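Local coordinates for TetR/AcrR family transcriptional regulator (Bradyrhizobium diazoefficiens, PDB 6G8G), which probably represses transcription as a TetR-family regulator and is released from that role by flavonoids, among them genistein, which it binds in its C-terminal domain, at residues 91-96 against 205-210; 99-104 against 197-202; 105-108 against 112-115; 177-182 against 188-193. One frame throughout, in Å; residues are numbered along the deposited sequence.

Interaction 1: 91-96 against 205-210; sequences AGLSEA and FFLKAC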
loop_
_atom_site.group_PDB
_atom_site.type_symbol
_atom_site.label_atom_id
_atom_site.label_comp_id
_atom_site.label_asym_id
_atom_site.label_seq_id
_atom_site.Cartn_x
_atom_site.Cartn_y
_atom_site.Cartn_z
ATOM N N ALA A 91 7.992 -18.232 -24.211
ATOM C CA ALA A 91 9.072 -17.260 -24.002
ATOM C C ALA A 91 10.081 -17.669 -22.920
ATOM O O ALA A 91 11.101 -17.009 -22.733
ATOM C CB ALA A 91 8.458 -15.887 -23.659
ATOM N N GLY A 92 9.757 -18.709 -22.159
ATOM C CA GLY A 92 10.487 -19.040 -20.952
ATOM C C GLY A 92 9.668 -18.598 -19.745
ATOM O O GLY A 92 9.074 -17.510 -19.715
ATOM N N LEU A 93 9.622 -19.448 -18.739
ATOM C CA LEU A 93 8.938 -19.137 -17.502
ATOM C C LEU A 93 9.439 -17.858 -16.852
ATOM O O LEU A 93 8.637 -16.973 -16.533
ATOM C CB LEU A 93 9.127 -20.291 -16.525
ATOM C CG LEU A 93 8.445 -20.134 -15.182
ATOM C CD1 LEU A 93 6.950 -19.930 -15.356
ATOM C CD2 LEU A 93 8.738 -21.381 -14.387
ATOM N N SER A 94 10.743 -17.792 -16.583
ATOM C CA SER A 94 11.337 -16.607 -15.973
ATOM C C SER A 94 11.089 -15.324 -16.781
ATOM O O SER A 94 10.695 -14.315 -16.229
ATOM C CB SER A 94 12.837 -16.810 -15.774
ATOM O OG SER A 94 13.096 -17.488 -14.564
ATOM N N GLU A 95 11.332 -15.363 -18.083
ATOM C CA GLU A 95 11.228 -14.150 -18.891
ATOM C C GLU A 95 9.813 -13.669 -18.955
ATOM O O GLU A 95 9.557 -12.481 -19.051
ATOM C CB GLU A 95 11.781 -14.362 -20.283
ATOM C CG GLU A 95 13.273 -14.575 -20.283
ATOM C CD GLU A 95 13.689 -16.056 -20.393
ATOM O OE1 GLU A 95 13.030 -16.946 -19.799
ATOM O OE2 GLU A 95 14.673 -16.334 -21.116
ATOM N N ALA A 96 8.879 -14.597 -18.905
ATOM C CA ALA A 96 7.484 -14.228 -18.973
ATOM C C ALA A 96 7.054 -13.502 -17.692
ATOM O O ALA A 96 6.392 -12.451 -17.745
ATOM C CB ALA A 96 6.648 -15.455 -19.193
ATOM N N PHE A 205 12.778 -15.552 -5.421
ATOM C CA PHE A 205 12.150 -16.084 -4.229
ATOM C C PHE A 205 10.902 -16.874 -4.569
ATOM O O PHE A 205 10.664 -17.959 -4.053
ATOM C CB PHE A 205 11.791 -14.924 -3.309
ATOM C CG PHE A 205 11.386 -15.341 -1.922
ATOM C CD1 PHE A 205 10.103 -15.737 -1.648
ATOM C CD2 PHE A 205 12.306 -15.314 -0.883
ATOM C CE1 PHE A 205 9.744 -16.118 -0.369
ATOM C CE2 PHE A 205 11.950 -15.680 0.406
ATOM C CZ PHE A 205 10.666 -16.080 0.664
ATOM N N PHE A 206 10.074 -16.290 -5.420
ATOM C CA PHE A 206 8.882 -16.956 -5.879
ATOM C C PHE A 206 9.197 -18.320 -6.461
ATOM O O PHE A 206 8.474 -19.296 -6.211
ATOM C CB PHE A 206 8.225 -16.131 -6.944
ATOM C CG PHE A 206 6.958 -16.716 -7.431
ATOM C CD1 PHE A 206 5.841 -16.685 -6.646
ATOM C CD2 PHE A 206 6.898 -17.322 -8.648
ATOM C CE1 PHE A 206 4.671 -17.233 -7.070
ATOM C CE2 PHE A 206 5.722 -17.886 -9.080
ATOM C CZ PHE A 206 4.604 -17.836 -8.287
ATOM N N LEU A 207 10.274 -18.394 -7.232
ATOM C CA LEU A 207 10.669 -19.648 -7.842
ATOM C C LEU A 207 11.274 -20.625 -6.807
ATOM O O LEU A 207 11.019 -21.814 -6.883
ATOM C CB LEU A 207 11.634 -19.407 -9.012
ATOM C CG LEU A 207 11.104 -18.625 -10.212
ATOM C CD1 LEU A 207 12.184 -18.340 -11.241
ATOM C CD2 LEU A 207 9.960 -19.370 -10.882
ATOM N N LYS A 208 12.084 -20.140 -5.859
ATOM C CA LYS A 208 12.549 -20.993 -4.753
ATOM C C LYS A 208 11.351 -21.688 -4.117
ATOM O O LYS A 208 11.369 -22.874 -3.932
ATOM C CB LYS A 208 13.342 -20.222 -3.688
ATOM C CG LYS A 208 14.848 -20.426 -3.734
ATOM C CD LYS A 208 15.560 -19.409 -2.818
ATOM C CE LYS A 208 15.495 -19.788 -1.320
ATOM N NZ LYS A 208 16.694 -19.523 -0.450
ATOM N N ALA A 209 10.264 -20.990 -3.886
ATOM C CA ALA A 209 9.112 -21.639 -3.279
ATOM C C ALA A 209 8.250 -22.529 -4.207
ATOM O O ALA A 209 7.563 -23.394 -3.699
ATOM C CB ALA A 209 8.218 -20.589 -2.657
ATOM N N CYS A 210 8.200 -22.279 -5.522
ATOM C CA CYS A 210 7.230 -22.963 -6.392
ATOM C C CYS A 210 7.801 -23.876 -7.462
ATOM O O CYS A 210 7.036 -24.643 -8.065
ATOM C CB CYS A 210 6.349 -21.954 -7.097
ATOM S SG CYS A 210 5.376 -20.976 -5.959
#
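L207 reaches out from the last turns of helix 192-210 and spreads its two methyl groups over neighbouring residues at the start of helix 93-109. Its CD1 meets S94 OG at 3.5 Å, while its CD2 lies 4.2 Å from L93 CD2. CG stands anti to the carbonyl carbon (chi1 -63°) and the next torsion is extended, which carries both methyls well clear of their own helix. The backbones stay apart, with 8.7 Å between S94 CA and L207 CA, and no hydrogen bond crosses the gap. The methyl beside S94 OG is in plain van der Waals contact with it. G92 sits at the N-cap of the first helix with a positive phi, a conformation that suits glycine, and A96 N donates a hydrogen bond to G92 O (3.0 Å) in the opening turn. L159, from a loop, packs on both L93 and L207 and so covers the junction. One turn on from F206, C210 SG rests 3.9 Å above the plane of the F206 ring, toward its rim, and the same ring meets F171 edge-to-face. F206, A209 and C210 also pack on the second subunit. The arrangement belongs to the all-helical C-terminal domain of TetR-family regulators, whose closing helix here packs against its own domain and against the other half of the dimer.

Interaction 2: 99-104 against 197-202; sequences DFARQY and QEIEAG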
loop_
_atom_site.group_PDB
_atom_site.type_symbol
_atom_site.label_atom_id
_atom_site.label_comp_id
_atom_site.label_asym_id
_atom_site.label_seq_id
_atom_site.Cartn_x
_atom_site.Cartn_y
_atom_site.Cartn_z
ATOM N N ASP A 99 8.790 -10.190 -17.395
ATOM C CA ASP A 99 8.184 -9.152 -18.235
ATOM C C ASP A 99 6.864 -8.624 -17.607
ATOM O O ASP A 99 6.591 -7.429 -17.586
ATOM C CB ASP A 99 7.980 -9.692 -19.651
ATOM C CG ASP A 99 7.358 -8.660 -20.599
ATOM O OD1 ASP A 99 7.745 -7.464 -20.533
ATOM O OD2 ASP A 99 6.462 -9.033 -21.395
ATOM N N PHE A 100 6.080 -9.526 -17.056
ATOM C CA PHE A 100 4.840 -9.134 -16.433
ATOM C C PHE A 100 5.131 -8.244 -15.233
ATOM O O PHE A 100 4.523 -7.193 -15.048
ATOM C CB PHE A 100 4.072 -10.388 -16.012
ATOM C CG PHE A 100 2.679 -10.109 -15.528
ATOM C CD1 PHE A 100 1.620 -10.078 -16.419
ATOM C CD2 PHE A 100 2.427 -9.865 -14.197
ATOM C CE1 PHE A 100 0.333 -9.814 -15.994
ATOM C CE2 PHE A 100 1.135 -9.613 -13.764
ATOM C CZ PHE A 100 0.086 -9.577 -14.662
ATOM N N ALA A 101 6.086 -8.675 -14.419
ATOM C CA ALA A 101 6.497 -7.882 -13.288
ATOM C C ALA A 101 6.919 -6.497 -13.726
ATOM O O ALA A 101 6.506 -5.514 -13.141
ATOM C CB ALA A 101 7.633 -8.563 -12.561
ATOM N N ARG A 102 7.743 -6.415 -14.754
ATOM C CA ARG A 102 8.235 -5.111 -15.178
ATOM C C ARG A 102 7.086 -4.191 -15.522
ATOM O O ARG A 102 7.092 -3.052 -15.140
ATOM C CB ARG A 102 9.197 -5.248 -16.353
ATOM C CG ARG A 102 10.022 -3.995 -16.624
ATOM C CD ARG A 102 11.019 -4.174 -17.779
ATOM N NE ARG A 102 12.067 -5.198 -17.546
ATOM C CZ ARG A 102 12.051 -6.453 -18.007
ATOM N NH1 ARG A 102 11.047 -6.920 -18.747
ATOM N NH2 ARG A 102 13.053 -7.266 -17.724
ATOM N N GLN A 103 6.071 -4.684 -16.217
ATOM C CA GLN A 103 4.973 -3.793 -16.629
ATOM C C GLN A 103 4.147 -3.418 -15.424
ATOM O O GLN A 103 3.689 -2.298 -15.316
ATOM C CB GLN A 103 4.102 -4.415 -17.725
ATOM C CG GLN A 103 4.806 -4.697 -19.073
ATOM C CD GLN A 103 5.815 -3.641 -19.491
ATOM O OE1 GLN A 103 7.001 -3.953 -19.720
ATOM N NE2 GLN A 103 5.373 -2.389 -19.570
ATOM N N TYR A 104 4.005 -4.349 -14.488
ATOM C CA TYR A 104 3.262 -4.113 -13.237
ATOM C C TYR A 104 3.863 -2.990 -12.412
ATOM O O TYR A 104 3.163 -2.098 -11.963
ATOM C CB TYR A 104 3.289 -5.384 -12.418
ATOM C CG TYR A 104 2.578 -5.330 -11.125
ATOM C CD1 TYR A 104 1.240 -5.002 -11.070
ATOM C CD2 TYR A 104 3.219 -5.637 -9.967
ATOM C CE1 TYR A 104 0.558 -4.973 -9.870
ATOM C CE2 TYR A 104 2.560 -5.604 -8.745
ATOM C CZ TYR A 104 1.226 -5.290 -8.701
ATOM O OH TYR A 104 0.588 -5.211 -7.488
ATOM N N GLN A 197 16.521 -5.168 -10.354
ATOM C CA GLN A 197 16.955 -5.802 -9.125
ATOM C C GLN A 197 15.779 -6.154 -8.228
ATOM O O GLN A 197 15.771 -7.217 -7.608
ATOM C CB GLN A 197 17.940 -4.930 -8.375
ATOM C CG GLN A 197 19.330 -4.960 -8.959
ATOM C CD GLN A 197 20.234 -3.839 -8.447
ATOM O OE1 GLN A 197 20.030 -3.276 -7.370
ATOM N NE2 GLN A 197 21.248 -3.522 -9.232
ATOM N N GLU A 198 14.810 -5.260 -8.163
ATOM C CA GLU A 198 13.571 -5.485 -7.396
ATOM C C GLU A 198 12.828 -6.699 -7.895
ATOM O O GLU A 198 12.368 -7.555 -7.114
ATOM C CB GLU A 198 12.644 -4.276 -7.473
ATOM C CG GLU A 198 13.206 -3.026 -6.790
ATOM C CD GLU A 198 13.520 -3.214 -5.307
ATOM O OE1 GLU A 198 12.699 -3.816 -4.622
ATOM O OE2 GLU A 198 14.579 -2.750 -4.826
ATOM N N ILE A 199 12.766 -6.803 -9.208
ATOM C CA ILE A 199 12.073 -7.901 -9.848
ATOM C C ILE A 199 12.821 -9.191 -9.675
ATOM O O ILE A 199 12.213 -10.199 -9.397
ATOM C CB ILE A 199 11.947 -7.649 -11.350
ATOM C CG1 ILE A 199 10.972 -6.514 -11.591
ATOM C CG2 ILE A 199 11.462 -8.895 -12.060
ATOM C CD1 ILE A 199 10.978 -6.039 -13.021
ATOM N N GLU A 200 14.131 -9.151 -9.861
ATOM C CA GLU A 200 14.919 -10.352 -9.828
ATOM C C GLU A 200 14.840 -10.955 -8.429
ATOM O O GLU A 200 14.743 -12.175 -8.277
ATOM C CB GLU A 200 16.360 -10.084 -10.265
ATOM C CG GLU A 200 17.206 -11.341 -10.394
ATOM C CD GLU A 200 16.530 -12.428 -11.236
ATOM O OE1 GLU A 200 16.067 -12.097 -12.369
ATOM O OE2 GLU A 200 16.465 -13.596 -10.752
ATOM N N ALA A 201 14.857 -10.104 -7.403
ATOM C CA ALA A 201 14.776 -10.569 -6.024
ATOM C C ALA A 201 13.448 -11.279 -5.732
ATOM O O ALA A 201 13.438 -12.348 -5.120
ATOM C CB ALA A 201 14.973 -9.406 -5.069
ATOM N N GLY A 202 12.351 -10.668 -6.182
ATOM C CA GLY A 202 11.005 -11.212 -5.987
ATOM C C GLY A 202 10.755 -12.511 -6.731
ATOM O O GLY A 202 10.185 -13.467 -6.201
#
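I199 is the side chain through which helix 192-210 meets A101 and R102 of helix 93-109, and the residues on either side of it point elsewhere. Taking the 197-202 turns in order, Q197 supplies backbone, its carbonyl O receiving A201 N, and E198 turns to a different neighbour, packing on L179. Then comes I199. Its CG2, anti to the backbone N, touches A101 CB at 3.9 Å. CG1 lies alongside the same methyl, 4.0 Å from A101 CB, so both branches straddle one small residue. The extended second torsion (170°) carries CD1 further, onto the backbone of the next residue, where it comes within 3.6 Å of R102 CA and 3.9 Å of R102 CB. A small residue at 101 lets the helices come close: I199 CA and A101 CA are 6.6 Å apart. L105 continues this apolar surface along the first helix. E200 faces another way and pairs with R98 in a salt bridge, A201 packs on E166 of the second subunit, and G202 closes the turn with its N bonded to E198 O. R102 gives the contact only its base. Beyond CB the chain runs off, bends at chi3, and its NE forms a salt bridge with E196. D99 OD1 lies in the guanidinium plane at its edge, 3.8 Å from R102 NH1, a long salt bridge. The chemistry is thus divided: a buried aliphatic contact without hydrogen bonds packs the helices against each other, and charged pairs border it.

Interaction 3: 105-108 against 112-115; sequences LHTF and KDVA
K112 folds back on T107 and H106 in the turn that joins helix 93-109 to helix 114-121, within the helical C-terminal domain of this TetR-family protein. Its backbone N gives the turn its polar link, a nearly straight hydrogen bond to T107 O (3.1 Å, 172° at the hydrogen) that arrives almost end-on to the carbonyl. From there the side chain returns along the helix end. CB is 3.9 Å from T107 O, and CG passes the same oxygen at 4.0 Å. CD then bridges to CE, which meets the imidazole of H106 from an oblique direction, modelled so close that the exact spacing is doubtful. A bend at chi4 (-71°) keeps the tip beside the ring, leaving K112 NZ 3.1 Å from H106 NE2. The imidazole is within range because its CG stands anti to the backbone N (chi1 175°), and it also meets the ring of H110. Without this imidazole, as with an alanine here, the end of the lysine would probably lose its aromatic neighbour and be freer to turn. Two residues after H106, F108 touches the bound genistein and packs on P180. Away from the lysine's end, D113 directs its CB toward the helix, and its OD2 rests 4.0 Å from T107 CG2.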
loop_
_atom_site.group_PDB
_atom_site.type_symbol
_atom_site.label_atom_id
_atom_site.label_comp_id
_atom_site.label_asym_id
_atom_site.label_seq_id
_atom_site.Cartn_x
_atom_site.Cartn_y
_atom_site.Cartn_z
ATOM N N LEU A 105 5.173 -2.996 -12.254
ATOM C CA LEU A 105 5.801 -1.942 -11.505
ATOM C C LEU A 105 5.755 -0.616 -12.216
ATOM O O LEU A 105 5.767 0.410 -11.552
ATOM C CB LEU A 105 7.253 -2.282 -11.181
ATOM C CG LEU A 105 7.400 -3.485 -10.267
ATOM C CD1 LEU A 105 8.858 -3.680 -9.935
ATOM C CD2 LEU A 105 6.605 -3.358 -8.979
ATOM N N HIS A 106 5.747 -0.610 -13.543
ATOM C CA HIS A 106 5.661 0.646 -14.267
ATOM C C HIS A 106 4.490 1.485 -13.737
ATOM O O HIS A 106 4.593 2.705 -13.515
ATOM C CB HIS A 106 5.440 0.303 -15.763
ATOM C CG HIS A 106 5.211 1.481 -16.657
ATOM N ND1 HIS A 106 6.221 2.314 -17.094
ATOM C CD2 HIS A 106 4.065 1.949 -17.212
ATOM C CE1 HIS A 106 5.698 3.258 -17.866
ATOM N NE2 HIS A 106 4.393 3.058 -17.951
ATOM N N THR A 107 3.369 0.819 -13.535
ATOM C CA THR A 107 2.199 1.498 -13.015
ATOM C C THR A 107 2.463 2.236 -11.740
ATOM O O THR A 107 1.962 3.315 -11.514
ATOM C CB THR A 107 1.139 0.448 -12.639
ATOM O OG1 THR A 107 0.578 -0.066 -13.838
ATOM C CG2 THR A 107 0.039 1.023 -11.735
ATOM N N PHE A 108 3.150 1.595 -10.841
ATOM C CA PHE A 108 3.402 2.225 -9.551
ATOM C C PHE A 108 4.357 3.367 -9.658
ATOM O O PHE A 108 4.139 4.415 -9.077
ATOM C CB PHE A 108 3.995 1.226 -8.582
ATOM C CG PHE A 108 3.000 0.334 -8.010
ATOM C CD1 PHE A 108 2.218 0.774 -7.000
ATOM C CD2 PHE A 108 2.835 -0.947 -8.485
ATOM C CE1 PHE A 108 1.271 -0.065 -6.426
ATOM C CE2 PHE A 108 1.880 -1.796 -7.945
ATOM C CZ PHE A 108 1.095 -1.354 -6.896
ATOM N N LYS A 112 0.255 5.855 -11.872
ATOM C CA LYS A 112 -0.915 5.850 -12.729
ATOM C C LYS A 112 -2.232 5.501 -11.987
ATOM O O LYS A 112 -3.274 5.642 -12.570
ATOM C CB LYS A 112 -0.681 4.891 -13.915
ATOM C CG LYS A 112 0.572 5.185 -14.760
ATOM C CD LYS A 112 0.445 4.615 -16.175
ATOM C CE LYS A 112 1.776 4.369 -16.920
ATOM N NZ LYS A 112 2.575 5.552 -17.384
ATOM N N ASP A 113 -2.176 5.098 -10.716
ATOM C CA ASP A 113 -3.332 4.618 -9.940
ATOM C C ASP A 113 -3.743 5.715 -8.950
ATOM O O ASP A 113 -4.839 5.687 -8.359
ATOM C CB ASP A 113 -2.973 3.295 -9.199
ATOM C CG ASP A 113 -3.570 2.039 -9.872
ATOM O OD1 ASP A 113 -4.442 2.127 -10.777
ATOM O OD2 ASP A 113 -3.184 0.933 -9.447
ATOM N N VAL A 114 -2.891 6.726 -8.810
ATOM C CA VAL A 114 -2.857 7.509 -7.574
ATOM C C VAL A 114 -4.007 8.506 -7.415
ATOM O O VAL A 114 -4.627 8.569 -6.346
ATOM C CB VAL A 114 -1.515 8.224 -7.409
ATOM C CG1 VAL A 114 -1.518 9.124 -6.187
ATOM C CG2 VAL A 114 -0.403 7.203 -7.298
ATOM N N ALA A 115 -4.318 9.233 -8.482
ATOM C CA ALA A 115 -5.464 10.118 -8.483
ATOM C C ALA A 115 -6.745 9.384 -8.092
ATOM O O ALA A 115 -7.511 9.851 -7.229
ATOM C CB ALA A 115 -5.620 10.729 -9.846
#

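Interaction 4: 177-182 against 188-193; sequences GELPLL and SDLTEE. With GEN (genistein), chain G.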
loop_
_atom_site.group_PDB
_atom_site.type_symbol
_atom_site.label_atom_id
_atom_site.label_comp_id
_atom_site.label_asym_id
_atom_site.label_seq_id
_atom_site.Cartn_x
_atom_site.Cartn_y
_atom_site.Cartn_z
ATOM N N GLY A 177 6.682 -5.485 -3.055
ATOM C CA GLY A 177 7.254 -5.294 -1.747
ATOM C C GLY A 177 6.831 -4.016 -1.086
ATOM O O GLY A 177 5.675 -3.803 -0.762
ATOM N N GLU A 178 7.810 -3.152 -0.978
ATOM C CA GLU A 178 7.776 -1.986 -0.159
ATOM C C GLU A 178 7.641 -0.730 -1.025
ATOM O O GLU A 178 7.593 0.377 -0.502
ATOM C CB GLU A 178 9.142 -1.916 0.475
ATOM C CG GLU A 178 9.196 -1.715 1.947
ATOM C CD GLU A 178 10.627 -1.369 2.367
ATOM O OE1 GLU A 178 11.577 -1.416 1.519
ATOM O OE2 GLU A 178 10.772 -1.037 3.565
ATOM N N LEU A 179 7.686 -0.878 -2.354
ATOM C CA LEU A 179 7.892 0.262 -3.206
ATOM C C LEU A 179 6.728 1.191 -3.176
ATOM O O LEU A 179 6.921 2.385 -3.220
ATOM C CB LEU A 179 8.222 -0.130 -4.646
ATOM C CG LEU A 179 9.423 -1.069 -4.744
ATOM C CD1 LEU A 179 9.360 -1.845 -6.045
ATOM C CD2 LEU A 179 10.739 -0.283 -4.673
ATOM N N PRO A 180 5.526 0.661 -3.087
ATOM C CA PRO A 180 4.407 1.582 -3.111
ATOM C C PRO A 180 4.525 2.611 -1.990
ATOM O O PRO A 180 4.257 3.784 -2.192
ATOM C CB PRO A 180 3.209 0.684 -2.862
ATOM C CG PRO A 180 3.630 -0.680 -3.244
ATOM C CD PRO A 180 5.111 -0.750 -3.110
ATOM N N LEU A 181 4.936 2.144 -0.819
ATOM C CA LEU A 181 5.162 2.991 0.339
ATOM C C LEU A 181 6.275 3.988 0.107
ATOM O O LEU A 181 6.094 5.180 0.317
ATOM C CB LEU A 181 5.540 2.152 1.572
ATOM C CG LEU A 181 5.881 3.004 2.807
ATOM C CD1 LEU A 181 4.619 3.650 3.361
ATOM C CD2 LEU A 181 6.553 2.149 3.844
ATOM N N LEU A 182 7.422 3.507 -0.352
ATOM C CA LEU A 182 8.521 4.402 -0.667
ATOM C C LEU A 182 8.127 5.510 -1.673
ATOM O O LEU A 182 8.463 6.673 -1.505
ATOM C CB LEU A 182 9.667 3.592 -1.211
ATOM C CG LEU A 182 10.266 2.674 -0.146
ATOM C CD1 LEU A 182 11.289 1.703 -0.715
ATOM C CD2 LEU A 182 10.939 3.507 0.922
ATOM N N SER A 188 11.442 7.106 -3.253
ATOM C CA SER A 188 11.854 6.261 -4.372
ATOM C C SER A 188 12.219 7.066 -5.623
ATOM O O SER A 188 11.444 7.871 -6.107
ATOM C CB SER A 188 10.707 5.350 -4.784
ATOM O OG SER A 188 11.178 4.433 -5.732
ATOM N N ASP A 189 13.393 6.810 -6.161
ATOM C CA ASP A 189 13.704 7.215 -7.526
ATOM C C ASP A 189 14.344 5.961 -8.131
ATOM O O ASP A 189 15.432 5.527 -7.730
ATOM C CB ASP A 189 14.662 8.417 -7.556
ATOM C CG ASP A 189 14.352 9.415 -8.676
ATOM O OD1 ASP A 189 13.182 9.484 -9.115
ATOM O OD2 ASP A 189 15.289 10.148 -9.088
ATOM N N LEU A 190 13.642 5.338 -9.058
ATOM C CA LEU A 190 14.050 4.022 -9.510
ATOM C C LEU A 190 14.547 4.045 -10.937
ATOM O O LEU A 190 13.782 4.184 -11.889
ATOM C CB LEU A 190 12.911 3.046 -9.328
ATOM C CG LEU A 190 12.774 2.571 -7.882
ATOM C CD1 LEU A 190 11.507 1.762 -7.777
ATOM C CD2 LEU A 190 13.961 1.742 -7.401
ATOM N N THR A 191 15.862 3.934 -11.056
ATOM C CA THR A 191 16.495 3.673 -12.320
ATOM C C THR A 191 16.029 2.305 -12.847
ATOM O O THR A 191 15.589 1.433 -12.075
ATOM C CB THR A 191 18.024 3.647 -12.170
ATOM O OG1 THR A 191 18.407 2.721 -11.140
ATOM C CG2 THR A 191 18.588 5.038 -11.846
ATOM N N GLU A 192 16.103 2.133 -14.161
ATOM C CA GLU A 192 15.827 0.846 -14.798
ATOM C C GLU A 192 16.554 -0.292 -14.110
ATOM O O GLU A 192 15.997 -1.372 -13.941
ATOM C CB GLU A 192 16.268 0.900 -16.266
ATOM C CG GLU A 192 15.448 0.188 -17.341
ATOM C CD GLU A 192 15.672 0.894 -18.672
ATOM O OE1 GLU A 192 14.701 1.514 -19.168
ATOM O OE2 GLU A 192 16.831 0.902 -19.183
ATOM N N GLU A 193 17.791 -0.049 -13.716
ATOM C CA GLU A 193 18.612 -1.082 -13.115
ATOM C C GLU A 193 18.056 -1.497 -11.771
ATOM O O GLU A 193 18.114 -2.667 -11.406
ATOM C CB GLU A 193 20.048 -0.613 -12.844
ATOM C CG GLU A 193 20.960 -1.785 -12.694
ATOM C CD GLU A 193 22.241 -1.465 -11.924
ATOM O OE1 GLU A 193 22.370 -0.351 -11.359
ATOM O OE2 GLU A 193 23.127 -2.338 -11.881
HETATM C C1 GEN G . 2.000 1.862 4.833
HETATM C C2 GEN G . 3.002 1.065 5.486
HETATM O O2 GEN G . 3.378 1.293 6.791
HETATM C C3 GEN G . 3.667 0.003 4.869
HETATM C C4 GEN G . 3.371 -0.311 3.567
HETATM O O4 GEN G . 4.060 -1.350 3.027
HETATM C C5 GEN G . 2.339 0.511 2.839
HETATM C C6 GEN G . 1.981 0.232 1.446
HETATM O O6 GEN G . 2.573 -0.738 0.898
HETATM C C7 GEN G . 0.976 1.149 0.765
HETATM C C8 GEN G . 0.322 2.186 1.500
HETATM O O9 GEN G . 0.645 2.425 2.790
HETATM C C10 GEN G . 1.609 1.648 3.491
HETATM C C11 GEN G . 0.460 0.731 -0.582
HETATM C C12 GEN G . -0.280 1.509 -1.495
HETATM C C13 GEN G . -0.819 0.842 -2.630
HETATM C C14 GEN G . -0.716 -0.572 -2.810
HETATM O O14 GEN G . -1.246 -1.204 -3.904
HETATM C C15 GEN G . -0.069 -1.360 -1.864
HETATM C C16 GEN G . 0.466 -0.709 -0.768
#
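The genistein pocket is walled on one side by P180 and L181, on the short helix 179-185, and the back of that helix packs against the extended loop residues 188-190. P180 CB sits over the face of the ligand's hydroxyphenyl ring, 3.6 Å from C11. L181 covers the fused ring that bears O2 and O4: its CD1 stands above C1 at 3.5 Å, and its CD2 lies 3.7 Å from C3. With CG anti to the backbone N (chi1 176°), CB and both methyls bear on one ring face. Were the leucine cut back to an alanine, a gap would probably open over this ring and leave it less firmly held. On the reverse side of the helix, L179 CD2 meets L190 CD1 at 3.8 Å, the two leucines crossing at a slant. S188 N makes a weak hydrogen bond to L182 O (3.5 Å), and L182 CB lies 4.1 Å from S188 CB. V117 of the second subunit packs on L181, so the other chain also borders this wall. The wall's contacts with the ligand are carbon against flat aromatic rings, consistent with recognition on this side by shape and apolar surface.

The lead into helix 93-109 and its first turn supply 91-96, and the helix then supplies 99-104 and 105-108. The first loop to close is the short one of interaction 3, at the turn into helix 114-121. Interaction 4 follows in series, closing the bend between helix 179-185 and helix 192-210. That last helix then closes interaction 2 and, further on, interaction 1, so 3 and 4 are both nested in 2, which is nested in 1, and none cross. I199 on L105 joins interaction 2 to 3, E198 on L179 joins it to 4, and F108 on P180 brings 3 and 4 together at the genistein pocket.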